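Side-chain contact in TRAP solute Binding Protein (Uncultured marine bacterium, PDB 5I7I), which binds aromatic acids such as 3-hydroxybenzoate and probably delivers them to a TRAP transporter for uptake: residues 122-126 with 127-131. Numbering follows the deposited sequence.
Sequences QEYVD and TVAAS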
loop_
_atom_site.group_PDB
_atom_site.type_symbol
_atom_site.label_atom_id
_atom_site.label_comp_id
_atom_site.label_asym_id
_atom_site.label_seq_id
_atom_site.Cartn_x
_atom_site.Cartn_y
_atom_site.Cartn_z
ATOM N N GLN A 122 8.600 2.987 -8.042
ATOM C CA GLN A 122 9.650 3.977 -7.820
ATOM C C GLN A 122 10.146 4.579 -9.137
ATOM O O GLN A 122 10.326 5.798 -9.244
ATOM C CB GLN A 122 10.792 3.355 -7.026
ATOM C CG GLN A 122 11.903 4.356 -6.725
ATOM C CD GLN A 122 11.455 5.439 -5.778
ATOM O OE1 GLN A 122 10.800 5.156 -4.777
ATOM N NE2 GLN A 122 11.814 6.689 -6.072
ATOM N N GLU A 123 10.394 3.748 -10.149
ATOM C CA GLU A 123 10.848 4.304 -11.423
ATOM C C GLU A 123 9.779 5.196 -12.034
ATOM O O GLU A 123 10.078 6.234 -12.640
ATOM C CB GLU A 123 11.254 3.194 -12.402
ATOM C CG GLU A 123 11.659 3.769 -13.765
ATOM C CD GLU A 123 12.279 2.791 -14.727
ATOM O OE1 GLU A 123 12.606 1.666 -14.336
ATOM O OE2 GLU A 123 12.467 3.178 -15.904
ATOM N N TYR A 124 8.522 4.802 -11.881
ATOM C CA TYR A 124 7.398 5.605 -12.355
ATOM C C TYR A 124 7.410 6.991 -11.720
ATOM O O TYR A 124 7.320 8.006 -12.416
ATOM C CB TYR A 124 6.141 4.835 -11.982
ATOM C CG TYR A 124 4.777 5.327 -12.409
ATOM C CD1 TYR A 124 4.343 5.189 -13.711
ATOM C CD2 TYR A 124 3.863 5.776 -11.463
ATOM C CE1 TYR A 124 3.046 5.550 -14.082
ATOM C CE2 TYR A 124 2.575 6.148 -11.819
ATOM C CZ TYR A 124 2.173 6.019 -13.128
ATOM O OH TYR A 124 0.883 6.357 -13.483
ATOM N N VAL A 125 7.545 7.036 -10.396
ATOM C CA VAL A 125 7.636 8.296 -9.655
ATOM C C VAL A 125 8.896 9.079 -10.011
ATOM O O VAL A 125 8.877 10.322 -10.027
ATOM C CB VAL A 125 7.553 7.993 -8.142
ATOM C CG1 VAL A 125 8.024 9.190 -7.295
ATOM C CG2 VAL A 125 6.135 7.561 -7.774
ATOM N N ASP A 126 10.007 8.392 -10.296
ATOM C CA ASP A 126 11.237 9.082 -10.659
ATOM C C ASP A 126 11.111 9.768 -12.013
ATOM O O ASP A 126 11.892 10.685 -12.313
ATOM C CB ASP A 126 12.394 8.086 -10.755
ATOM C CG ASP A 126 12.906 7.603 -9.405
ATOM O OD1 ASP A 126 12.666 8.217 -8.348
ATOM O OD2 ASP A 126 13.605 6.574 -9.415
ATOM N N THR A 127 10.158 9.322 -12.835
ATOM C CA THR A 127 10.053 9.733 -14.224
ATOM C C THR A 127 8.664 10.324 -14.462
ATOM O O THR A 127 8.411 11.466 -14.063
ATOM C CB THR A 127 10.365 8.576 -15.187
ATOM O OG1 THR A 127 9.455 7.461 -15.013
ATOM C CG2 THR A 127 11.799 8.127 -15.008
ATOM N N VAL A 128 7.750 9.589 -15.084
ATOM C CA VAL A 128 6.576 10.212 -15.655
ATOM C C VAL A 128 5.636 10.758 -14.591
ATOM O O VAL A 128 4.872 11.689 -14.891
ATOM C CB VAL A 128 5.904 9.203 -16.609
ATOM C CG1 VAL A 128 5.256 8.075 -15.829
ATOM C CG2 VAL A 128 4.908 9.910 -17.556
ATOM N N ALA A 129 5.661 10.219 -13.372
ATOM C CA ALA A 129 4.728 10.569 -12.313
ATOM C C ALA A 129 5.338 11.492 -11.272
ATOM O O ALA A 129 4.745 11.675 -10.201
ATOM C CB ALA A 129 4.205 9.308 -11.623
ATOM N N ALA A 130 6.499 12.082 -11.560
ATOM C CA ALA A 130 7.187 12.899 -10.568
ATOM C C ALA A 130 6.322 14.025 -10.014
ATOM O O ALA A 130 6.493 14.412 -8.861
ATOM C CB ALA A 130 8.474 13.469 -11.159
ATOM N N SER A 131 5.409 14.582 -10.811
ATOM C CA SER A 131 4.666 15.740 -10.338
ATOM C C SER A 131 3.809 15.429 -9.116
ATOM O O SER A 131 3.508 16.344 -8.343
ATOM C CB SER A 131 3.826 16.326 -11.467
ATOM O OG SER A 131 2.812 15.427 -11.896
#
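A chi1 of -176° at Y124 sets CG trans to the main-chain N and brings the ring under the A129 methyl and against V128, while T127 holds OG1 between its backbone N and carbonyl carbon, turned back to the carbonyl of E123. The A129 methyl lies over one face of the Y124 ring, its CB 3.9 Å from the ring centroid and 28° off the normal, a CH-pi contact. V128 CG1 comes obliquely to the same ring, 3.7 Å from Y124 CD1.

The helix ends at T127, and the exit is held by three hydrogen bonds. T127 OG1 donates to E123 O, four residues earlier, at 2.7 Å. Y124 O accepts from A129 N (2.9 Å, 163° at the hydrogen) and over a longer, less straight path from T127 N (3.2 Å), the two donors arriving from opposite faces of its plane. These i+5 and i+3 bonds, with V128 N too poorly angled for the i+4 one, mark the alpha pattern giving way to a type I turn from T127 to A130. One turn back, Q122 NE2 reaches D126 OD1 at 2.9 Å. An alanine in place of Y124 would probably leave the A129 methyl and V128 CG1 without their aromatic partner and open a gap there.

Y124 OH hydrogen-bonds H101 O and its ring meets F105 edge-to-face; helix 325-339 touches Y124 and V128, and strand 136-143 touches Q122 and V125.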